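PDB 3GF8: putative polysaccharide binding proteins (DUF1812), which is of unknown function but, as a FimB/Mfa2-family outer-membrane lipoprotein, probably takes part in anchoring or assembling fimbriae and may bind polysaccharide. Local coordinates for residues 37-41 with 53-58; 44-50 with 94-100; 72-76 with 132-136; 101-107 with 179-183. All coordinates share one frame; numbering follows the deposited sequence.

Contact 1 (37-41 with 53-58)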
# COMPACT_ATOMS: atom_id res chain seq x y z
N ASP A 37 -5.45 -12.97 4.39
CA ASP A 37 -6.51 -13.97 4.30
C ASP A 37 -6.92 -14.35 2.88
O ASP A 37 -7.91 -15.04 2.70
CB ASP A 37 -7.73 -13.56 5.13
CG ASP A 37 -8.60 -12.47 4.48
OD1 ASP A 37 -8.41 -12.01 3.30
OD2 ASP A 37 -9.54 -12.08 5.19
N LYS A 38 -6.17 -13.93 1.86
CA LYS A 38 -6.43 -14.42 0.50
C LYS A 38 -5.19 -14.26 -0.33
O LYS A 38 -4.55 -13.20 -0.32
CB LYS A 38 -7.62 -13.68 -0.14
CG LYS A 38 -7.87 -14.01 -1.64
CD LYS A 38 -9.02 -13.18 -2.24
CE LYS A 38 -9.23 -13.50 -3.70
NZ LYS A 38 -10.23 -12.62 -4.35
N VAL A 39 -4.84 -15.31 -1.06
CA VAL A 39 -3.73 -15.25 -2.01
C VAL A 39 -4.29 -15.71 -3.34
O VAL A 39 -5.16 -16.58 -3.39
CB VAL A 39 -2.56 -16.10 -1.53
CG1 VAL A 39 -1.93 -15.50 -0.29
CG2 VAL A 39 -3.01 -17.58 -1.21
N GLU A 40 -3.80 -15.10 -4.43
CA GLU A 40 -4.15 -15.56 -5.74
C GLU A 40 -2.88 -15.63 -6.57
O GLU A 40 -2.25 -14.60 -6.88
CB GLU A 40 -5.20 -14.66 -6.36
CG GLU A 40 -5.72 -15.13 -7.76
CD GLU A 40 -6.96 -14.33 -8.21
OE1 GLU A 40 -6.86 -13.12 -8.58
OE2 GLU A 40 -8.06 -14.91 -8.17
N LEU A 41 -2.48 -16.86 -6.88
CA LEU A 41 -1.23 -17.15 -7.59
C LEU A 41 -1.50 -17.14 -9.10
O LEU A 41 -2.44 -17.78 -9.56
CB LEU A 41 -0.68 -18.53 -7.18
CG LEU A 41 0.74 -18.89 -7.65
CD1 LEU A 41 1.78 -18.18 -6.84
CD2 LEU A 41 0.97 -20.40 -7.63
N LYS A 53 -4.71 -19.12 -12.90
CA LYS A 53 -4.53 -18.55 -11.56
C LYS A 53 -5.15 -19.49 -10.57
O LYS A 53 -5.93 -20.36 -10.96
CB LYS A 53 -5.11 -17.13 -11.45
CG LYS A 53 -6.61 -16.99 -11.72
CD LYS A 53 -6.98 -15.52 -11.76
CE LYS A 53 -8.49 -15.27 -11.84
NZ LYS A 53 -9.14 -15.76 -10.60
N GLN A 54 -4.78 -19.34 -9.29
CA GLN A 54 -5.30 -20.20 -8.24
C GLN A 54 -5.43 -19.36 -6.97
O GLN A 54 -4.45 -18.73 -6.53
CB GLN A 54 -4.37 -21.39 -8.04
CG GLN A 54 -4.69 -22.30 -6.88
CD GLN A 54 -3.89 -23.62 -6.95
OE1 GLN A 54 -3.30 -23.96 -7.98
NE2 GLN A 54 -3.88 -24.37 -5.86
N ALA A 55 -6.63 -19.39 -6.41
CA ALA A 55 -7.03 -18.55 -5.29
C ALA A 55 -7.35 -19.42 -4.10
O ALA A 55 -8.00 -20.45 -4.22
CB ALA A 55 -8.27 -17.69 -5.65
N GLU A 56 -6.88 -19.03 -2.94
CA GLU A 56 -7.31 -19.67 -1.71
C GLU A 56 -7.38 -18.57 -0.70
O GLU A 56 -6.66 -17.55 -0.81
CB GLU A 56 -6.31 -20.75 -1.33
CG GLU A 56 -6.83 -21.70 -0.26
CD GLU A 56 -6.02 -22.99 -0.17
OE1 GLU A 56 -4.93 -23.06 -0.83
OE2 GLU A 56 -6.48 -23.91 0.56
N GLU A 57 -8.28 -18.75 0.25
CA GLU A 57 -8.59 -17.76 1.24
C GLU A 57 -9.24 -18.43 2.44
O GLU A 57 -9.69 -19.56 2.34
CB GLU A 57 -9.53 -16.74 0.65
CG GLU A 57 -10.91 -17.28 0.34
CD GLU A 57 -11.87 -16.15 0.01
OE1 GLU A 57 -11.88 -15.70 -1.13
OE2 GLU A 57 -12.59 -15.70 0.91
N GLY A 58 -9.25 -17.75 3.57
CA GLY A 58 -9.85 -18.30 4.79
C GLY A 58 -8.85 -18.90 5.78
O GLY A 58 -7.63 -18.57 5.80
O HOH W 1 -12.57 -13.64 -2.95
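Strands 38-41 and 53-57 run antiparallel, their N-to-C directions 169° apart and their axes 4.4 Å from each other at the closest. Val-39 faces Glu-56 and Leu-41 faces Gln-54 as hydrogen-bonded pairs, each joined by two backbone bonds; that from Val-39 N to Glu-56 O is 2.9 Å long and 168° at the hydrogen. The non-hydrogen-bonded pair Glu-40/Ala-55 lies between them, and Lys-38/Glu-57 follows on the other side of Val-39/Glu-56. Gly-58 N extends the pairing past the strand end by reaching Asp-37 O at 3.1 Å, and the backbone angles of Gly-58 are those that call for glycine.

The side chains of Lys-38, Glu-40, Ala-55 and Glu-57 share one face. Here Lys-53 NZ forms a salt bridge with Glu-40 OE2 at 2.8 Å, coming from above the carboxylate plane. A turn in the lysine chain at chi4 (65°) brings the ammonium round to this oxygen, while Glu-40 OE1 is bonded to Tyr-42 OH. Lys-38 and Glu-57 meet through their CB atoms, 3.7 Å apart. Farther out, one water accepts from Lys-38 NZ and donates to Glu-57 OE1; Ala-85 O also accepts from that ammonium, and Arg-86 bridges to both Glu-57 and Asp-37.

Val-39, Leu-41, Gln-54 and Glu-56 point to the other face, where Val-39 and Leu-41 are buried against Met-68, Phe-20, Val-18, Ala-83 and Phe-79. Strand 38-44 also adjoins strand 75-83: Glu-40 is backbone-bonded to Trp-82 and Lys-38 to Gly-84, just beyond the strand.

Contact 2 (44-50 with 94-100)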
# COMPACT_ATOMS: atom_id res chain seq x y z
N PHE A 44 2.54 -18.56 -15.29
CA PHE A 44 2.85 -18.31 -16.67
C PHE A 44 3.93 -19.33 -17.08
O PHE A 44 4.69 -19.80 -16.25
CB PHE A 44 3.39 -16.88 -16.82
CG PHE A 44 2.40 -15.81 -16.48
CD1 PHE A 44 2.26 -15.38 -15.17
CD2 PHE A 44 1.59 -15.24 -17.46
CE1 PHE A 44 1.32 -14.39 -14.85
CE2 PHE A 44 0.67 -14.26 -17.14
CZ PHE A 44 0.53 -13.84 -15.84
N ASP A 45 4.01 -19.63 -18.36
CA ASP A 45 4.92 -20.67 -18.85
C ASP A 45 6.28 -20.14 -19.28
O ASP A 45 6.60 -18.97 -19.03
CB ASP A 45 4.27 -21.41 -20.01
CG ASP A 45 4.14 -20.56 -21.28
OD1 ASP A 45 4.83 -19.52 -21.48
OD2 ASP A 45 3.32 -20.98 -22.09
N LYS A 46 7.07 -21.02 -19.90
CA LYS A 46 8.40 -20.70 -20.42
C LYS A 46 8.33 -19.43 -21.27
O LYS A 46 9.05 -18.45 -21.03
CB LYS A 46 8.91 -21.87 -21.28
N ASN A 47 7.38 -19.43 -22.20
CA ASN A 47 7.14 -18.31 -23.10
C ASN A 47 6.52 -17.05 -22.48
O ASN A 47 6.34 -16.05 -23.20
CB ASN A 47 6.24 -18.77 -24.25
CG ASN A 47 6.74 -20.05 -24.90
OD1 ASN A 47 7.95 -20.32 -24.95
ND2 ASN A 47 5.81 -20.86 -25.40
N GLY A 48 6.17 -17.06 -21.19
CA GLY A 48 5.50 -15.90 -20.56
C GLY A 48 3.99 -15.82 -20.79
O GLY A 48 3.35 -14.84 -20.40
N LYS A 49 3.43 -16.86 -21.39
CA LYS A 49 1.99 -16.99 -21.61
C LYS A 49 1.30 -17.54 -20.36
O LYS A 49 1.77 -18.46 -19.73
CB LYS A 49 1.68 -17.93 -22.77
CG LYS A 49 2.29 -17.53 -24.12
CD LYS A 49 1.52 -16.41 -24.77
CE LYS A 49 2.05 -16.12 -26.16
NZ LYS A 49 1.13 -15.18 -26.83
N TYR A 50 0.17 -16.94 -20.05
CA TYR A 50 -0.64 -17.30 -18.92
C TYR A 50 -1.12 -18.72 -19.02
O TYR A 50 -1.57 -19.15 -20.07
CB TYR A 50 -1.85 -16.38 -18.92
CG TYR A 50 -2.84 -16.58 -17.83
CD1 TYR A 50 -2.52 -16.29 -16.52
CD2 TYR A 50 -4.15 -16.99 -18.12
CE1 TYR A 50 -3.47 -16.41 -15.53
CE2 TYR A 50 -5.09 -17.12 -17.13
CZ TYR A 50 -4.74 -16.81 -15.83
OH TYR A 50 -5.66 -16.90 -14.82
N LEU A 94 -7.32 -12.86 -17.78
CA LEU A 94 -6.37 -13.29 -18.79
C LEU A 94 -6.91 -14.53 -19.50
O LEU A 94 -7.73 -15.28 -18.97
CB LEU A 94 -5.01 -13.57 -18.12
CG LEU A 94 -4.26 -12.38 -17.51
CD1 LEU A 94 -2.82 -12.78 -17.22
CD2 LEU A 94 -4.28 -11.08 -18.32
N THR A 95 -6.42 -14.76 -20.69
CA THR A 95 -6.82 -15.95 -21.44
C THR A 95 -5.65 -16.94 -21.51
O THR A 95 -4.56 -16.57 -21.97
CB THR A 95 -7.33 -15.58 -22.84
OG1 THR A 95 -8.49 -14.74 -22.69
CG2 THR A 95 -7.70 -16.84 -23.61
N PRO A 96 -5.86 -18.17 -21.02
CA PRO A 96 -4.82 -19.20 -21.09
C PRO A 96 -4.27 -19.37 -22.52
O PRO A 96 -5.04 -19.46 -23.48
CB PRO A 96 -5.53 -20.47 -20.60
CG PRO A 96 -6.58 -19.95 -19.66
CD PRO A 96 -7.04 -18.64 -20.29
N GLY A 97 -2.95 -19.32 -22.64
CA GLY A 97 -2.28 -19.58 -23.90
C GLY A 97 -2.23 -18.39 -24.82
O GLY A 97 -1.64 -18.48 -25.91
N VAL A 98 -2.85 -17.28 -24.40
CA VAL A 98 -2.97 -16.09 -25.24
C VAL A 98 -2.35 -14.89 -24.48
O VAL A 98 -1.40 -14.28 -24.98
CB VAL A 98 -4.42 -15.85 -25.70
CG1 VAL A 98 -4.55 -14.55 -26.50
CG2 VAL A 98 -4.92 -17.07 -26.58
N SER A 99 -2.81 -14.63 -23.27
CA SER A 99 -2.31 -13.48 -22.50
C SER A 99 -0.90 -13.68 -21.95
O SER A 99 -0.43 -14.78 -21.80
CB SER A 99 -3.27 -13.18 -21.34
OG SER A 99 -4.62 -13.15 -21.80
N THR A 100 -0.21 -12.58 -21.64
CA THR A 100 1.10 -12.61 -21.00
C THR A 100 1.10 -11.67 -19.79
O THR A 100 0.10 -10.96 -19.57
CB THR A 100 2.17 -12.14 -21.98
OG1 THR A 100 1.95 -10.76 -22.27
CG2 THR A 100 2.09 -12.95 -23.29
O HOH W 2 -6.91 -13.91 -15.09
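Phe-44 brings CZ to 3.8 Å from Leu-94 CD1, which lies at the ring edge near its plane. The chain then reverses through a type I turn from Asp-45 to Gly-48, where Asp-45 OD1 accepts from Lys-49 N. Gly-48 O lies 3.2 Å from Thr-100 CA, a CA-H...O contact. Lys-49 kinks at chi2 (-77°), which carries CD across Thr-100 CG2 and lets NZ bond to Val-98 O at 3.3 Å. Tyr-50 is gripped by two backbone bonds: its N donates to Ser-99 O (2.8 Å, 171° at the hydrogen), and its O accepts from Gly-97 N at 2.9 Å. Its ring lies against Leu-94 CB, 3.6 Å from the ring centroid in a CH-pi contact, while Pro-96 N sits at the ring edge. Replacing Tyr-50 with an alanine would probably open a gap under Leu-94 CB and beside Pro-96 and lose the water-mediated link from Tyr-50 OH to Leu-94 N. The turn end of hairpin 38-44/50-57 is thus docked on the loop between strands 89-91 and 105-108 by backbone bonds of Tyr-50 to Gly-97 and Ser-99 and by apolar contacts of Tyr-50 and Phe-44 with Leu-94, and of Tyr-50 with Pro-96; the Lys-49 ammonium adds a long bond to a carbonyl oxygen rather than a paired charge.

Contact 3 (72-76 with 132-136)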
# COMPACT_ATOMS: atom_id res chain seq x y z
N LEU A 72 0.98 -29.04 -11.59
CA LEU A 72 1.72 -28.44 -12.68
C LEU A 72 2.52 -29.53 -13.37
O LEU A 72 3.06 -30.43 -12.71
CB LEU A 72 2.67 -27.36 -12.11
CG LEU A 72 2.79 -26.06 -12.92
CD1 LEU A 72 1.43 -25.55 -13.24
CD2 LEU A 72 3.57 -24.97 -12.19
N PRO A 73 2.58 -29.48 -14.69
CA PRO A 73 3.45 -30.46 -15.35
C PRO A 73 4.90 -30.12 -15.13
O PRO A 73 5.23 -29.01 -14.74
CB PRO A 73 3.10 -30.30 -16.82
CG PRO A 73 1.89 -29.44 -16.86
CD PRO A 73 1.89 -28.62 -15.65
N VAL A 74 5.79 -31.06 -15.37
CA VAL A 74 7.19 -30.75 -15.39
C VAL A 74 7.35 -29.55 -16.32
O VAL A 74 6.68 -29.48 -17.33
CB VAL A 74 8.00 -31.91 -15.98
CG1 VAL A 74 9.47 -31.49 -16.19
CG2 VAL A 74 7.85 -33.13 -15.10
N GLY A 75 8.20 -28.60 -15.95
CA GLY A 75 8.54 -27.51 -16.85
C GLY A 75 9.06 -26.28 -16.14
O GLY A 75 9.30 -26.31 -14.93
N GLN A 76 9.25 -25.22 -16.91
CA GLN A 76 9.66 -23.93 -16.37
C GLN A 76 8.53 -22.90 -16.44
O GLN A 76 7.81 -22.81 -17.44
CB GLN A 76 10.89 -23.44 -17.12
CG GLN A 76 12.11 -24.28 -16.77
CD GLN A 76 13.32 -23.88 -17.56
OE1 GLN A 76 14.20 -23.18 -17.04
NE2 GLN A 76 13.39 -24.31 -18.83
N ASN A 132 11.48 -23.86 -11.80
CA ASN A 132 11.89 -24.98 -12.65
C ASN A 132 11.50 -26.22 -11.88
O ASN A 132 12.05 -26.46 -10.83
CB ASN A 132 13.39 -24.93 -12.91
CG ASN A 132 13.89 -26.08 -13.79
OD1 ASN A 132 13.17 -27.06 -14.04
ND2 ASN A 132 15.13 -25.96 -14.26
N PHE A 133 10.53 -26.97 -12.40
CA PHE A 133 10.00 -28.15 -11.74
C PHE A 133 10.20 -29.35 -12.68
O PHE A 133 9.60 -29.40 -13.76
CB PHE A 133 8.51 -27.94 -11.47
CG PHE A 133 7.81 -29.11 -10.79
CD1 PHE A 133 8.19 -29.52 -9.52
CD2 PHE A 133 6.72 -29.73 -11.40
CE1 PHE A 133 7.54 -30.58 -8.88
CE2 PHE A 133 6.06 -30.78 -10.77
CZ PHE A 133 6.48 -31.20 -9.49
N ASP A 134 11.03 -30.31 -12.28
CA ASP A 134 11.25 -31.48 -13.13
C ASP A 134 10.50 -32.74 -12.70
O ASP A 134 10.64 -33.79 -13.32
CB ASP A 134 12.74 -31.77 -13.28
CG ASP A 134 13.41 -32.22 -12.00
OD1 ASP A 134 12.75 -32.73 -11.07
OD2 ASP A 134 14.64 -32.08 -11.97
N GLY A 135 9.70 -32.65 -11.65
CA GLY A 135 8.89 -33.78 -11.20
C GLY A 135 9.59 -34.87 -10.41
O GLY A 135 8.94 -35.81 -9.96
N THR A 136 10.90 -34.78 -10.23
CA THR A 136 11.62 -35.83 -9.53
C THR A 136 11.63 -35.66 -8.02
O THR A 136 11.91 -36.63 -7.30
CB THR A 136 13.09 -35.90 -9.96
OG1 THR A 136 13.72 -34.65 -9.65
CG2 THR A 136 13.20 -36.21 -11.46
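Phe-133 sets one edge of its ring against the backbone of the opposite segment: CE2 is 3.6 Å from Leu-72 O, and CD2 is 3.7 Å from Pro-73 O, both oxygens lying near the ring plane. The ring gets there because CG stands opposite the backbone N (chi1 180°). Over the centre of one ring face lies Gly-135 N, 3.9 Å above the plane, in the turn that follows. Val-74 rests its two methyls on successive carbonyl oxygens: CG1 is 3.2 Å from Phe-133 O, and CG2 is 3.4 Å from Asp-134 O.

Two backbone bonds pair the start of strand 75-83 antiparallel with the end of strand 124-133, making Gly-75 and Phe-133 a hydrogen-bonded pair. Gly-75 N gives to Phe-133 O at 2.7 Å, and Phe-133 N returns to Gly-75 O at 2.9 Å with a nearly straight 175° at the hydrogen. Next along, Gln-76 and Asn-132 form a non-hydrogen-bonded pair, touching through Gln-76 CG and Asn-132 CG at 3.9 Å, with the amide planes inclined by 37°.

Beyond the strand, Asp-134 OD1 accepts from Thr-136 N in an Asx turn and also from Thr-136 OG1, both from the same face of the carboxylate. Chemically, the join rests first on the Gly-75/Phe-133 bonds; the carbonyl oxygens at the hydrogen-bearing ring edge are probably mildly favourable, while Leu-16 of strand 16-21 adds apolar contact with both Leu-72 and Phe-133.

Contact 4 (101-107 with 179-183)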
# COMPACT_ATOMS: atom_id res chain seq x y z
N LEU A 101 2.20 -11.66 -19.03
CA LEU A 101 2.34 -10.86 -17.80
C LEU A 101 1.94 -9.41 -17.97
O LEU A 101 1.26 -8.88 -17.12
CB LEU A 101 3.78 -10.88 -17.26
CG LEU A 101 4.15 -11.94 -16.21
CD1 LEU A 101 5.65 -11.90 -15.99
CD2 LEU A 101 3.41 -11.74 -14.89
N THR A 102 2.36 -8.78 -19.06
CA THR A 102 2.11 -7.36 -19.21
C THR A 102 0.62 -7.07 -19.34
O THR A 102 0.21 -5.92 -19.16
CB THR A 102 2.90 -6.76 -20.38
OG1 THR A 102 2.44 -7.34 -21.62
CG2 THR A 102 4.44 -7.03 -20.22
N ASP A 103 -0.20 -8.08 -19.66
CA ASP A 103 -1.66 -7.92 -19.68
C ASP A 103 -2.31 -7.81 -18.30
O ASP A 103 -3.49 -7.43 -18.19
CB ASP A 103 -2.34 -9.09 -20.39
CG ASP A 103 -2.06 -9.13 -21.88
OD1 ASP A 103 -1.93 -8.06 -22.49
OD2 ASP A 103 -1.95 -10.24 -22.45
N LEU A 104 -1.58 -8.25 -17.27
CA LEU A 104 -2.12 -8.35 -15.91
C LEU A 104 -1.99 -6.99 -15.21
O LEU A 104 -0.88 -6.47 -15.04
CB LEU A 104 -1.37 -9.41 -15.08
CG LEU A 104 -1.99 -9.73 -13.72
CD1 LEU A 104 -3.35 -10.25 -13.95
CD2 LEU A 104 -1.18 -10.74 -12.91
N LYS A 105 -3.13 -6.41 -14.85
CA LYS A 105 -3.13 -5.09 -14.24
C LYS A 105 -4.19 -5.08 -13.16
O LYS A 105 -5.19 -5.74 -13.30
CB LYS A 105 -3.45 -4.05 -15.28
CG LYS A 105 -2.57 -4.13 -16.52
CD LYS A 105 -2.91 -3.05 -17.50
CE LYS A 105 -1.89 -3.03 -18.60
NZ LYS A 105 -2.44 -2.35 -19.75
N LEU A 106 -3.95 -4.32 -12.11
CA LEU A 106 -4.87 -4.21 -11.00
C LEU A 106 -5.22 -2.73 -10.93
O LEU A 106 -4.35 -1.86 -10.99
CB LEU A 106 -4.22 -4.71 -9.73
CG LEU A 106 -5.03 -4.71 -8.41
CD1 LEU A 106 -4.58 -5.81 -7.47
CD2 LEU A 106 -4.90 -3.40 -7.72
N LYS A 107 -6.52 -2.44 -10.88
CA LYS A 107 -6.95 -1.05 -10.81
C LYS A 107 -7.88 -0.85 -9.62
O LYS A 107 -8.83 -1.61 -9.44
CB LYS A 107 -7.59 -0.63 -12.13
CG LYS A 107 -8.03 0.81 -12.10
CD LYS A 107 -8.76 1.23 -13.35
CE LYS A 107 -7.82 1.90 -14.34
NZ LYS A 107 -8.50 2.27 -15.61
N GLY A 179 -3.34 4.46 -8.54
CA GLY A 179 -4.40 3.45 -8.47
C GLY A 179 -4.35 2.37 -9.54
O GLY A 179 -5.31 1.59 -9.65
N HIS A 180 -3.27 2.28 -10.31
CA HIS A 180 -3.20 1.29 -11.42
C HIS A 180 -1.83 0.58 -11.41
O HIS A 180 -0.81 1.18 -11.75
CB HIS A 180 -3.46 1.98 -12.76
CG HIS A 180 -3.91 1.07 -13.87
ND1 HIS A 180 -3.91 1.47 -15.19
CD2 HIS A 180 -4.35 -0.21 -13.85
CE1 HIS A 180 -4.37 0.48 -15.93
NE2 HIS A 180 -4.63 -0.55 -15.15
N LEU A 181 -1.81 -0.67 -10.97
CA LEU A 181 -0.54 -1.38 -10.76
C LEU A 181 -0.33 -2.45 -11.83
O LEU A 181 -1.20 -3.24 -12.10
CB LEU A 181 -0.51 -2.00 -9.36
CG LEU A 181 -0.72 -1.00 -8.22
CD1 LEU A 181 -0.72 -1.68 -6.89
CD2 LEU A 181 0.33 0.16 -8.32
N GLY A 182 0.86 -2.46 -12.41
CA GLY A 182 1.25 -3.49 -13.36
C GLY A 182 1.68 -4.77 -12.69
O GLY A 182 1.80 -4.85 -11.45
N HIS A 183 1.95 -5.78 -13.51
CA HIS A 183 2.38 -7.12 -13.02
C HIS A 183 3.70 -7.09 -12.24
O HIS A 183 4.01 -8.04 -11.50
CB HIS A 183 2.58 -8.06 -14.21
CG HIS A 183 3.79 -7.71 -15.02
ND1 HIS A 183 3.77 -6.73 -15.99
CD2 HIS A 183 5.06 -8.15 -14.94
CE1 HIS A 183 4.99 -6.62 -16.50
NE2 HIS A 183 5.78 -7.47 -15.88
O HOH W 3 1.33 -5.22 -16.28
O HOH W 4 -0.94 -6.51 -12.16
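Leu-106 and Leu-181 exchange two backbone hydrogen bonds: Leu-106 N gives to Leu-181 O at 3.0 Å, and Leu-181 N gives to Leu-106 O at 2.8 Å. Toward His-183 the direct pairing stops. Leu-104 O is 3.3 Å from His-183 N, but the angle is poor; a water takes over, accepting from that N, donating to Leu-104 O and Thr-102 O, and hydrogen-bonding His-183 ND1 at the ring edge. A second water donates to Leu-181 O and, weakly, to Leu-104 O.

The His-183 ring also has Leu-101 CB over one face, 4.0 Å from its centroid. With CG set between N and the carbonyl carbon (chi1 71°), the ring turns back over the 101-103 segment. His-180 has Lys-107 CE over one face, 3.9 Å from the centroid and 2° off the normal, and Lys-105 CB comes within 3.7 Å of NE2 obliquely. His-180 ND1 is satisfied by Asp-189 O. Putting a serine at His-180 would probably leave the Lys-107 methylene without its aromatic partner and Asp-189 O without its side-chain mate.

The directions of the short strands 105-107 and 180-182 differ by 165°. Backbone bonds of Lys-105 to Thr-92, just beyond 89-91, and of Lys-107 to Asp-90 make 105-108 the middle strand of a three-stranded antiparallel sheet, in which 180-182 is outermost within this chain.

In the fold
From the N terminus, contact 1 comes first, closing the hairpin of strands 38-44 and 50-57. The turn of that hairpin, residues 44-50, opens contact 2, which crosses contact 1 and closes at the loop 94-100. Contact 3 opens inside that span at 72-76 and closes at 132-136, so it crosses contact 2, and the two touch through Lys-46 CB and Gln-76 O. Contact 4 opens at 101-107 directly after contact 2 closes, crosses contact 3, and reaches 179-183. None nests within another. Contact 1 joins 38-44 to 50-57, contact 3 joins 75-83 to 124-133, and contacts 2 and 4, touching where Phe-44 packs on Leu-101 and Leu-94 on Asp-103, connect the hairpin turn to the sheet of 89-91, 105-108 and 180-182.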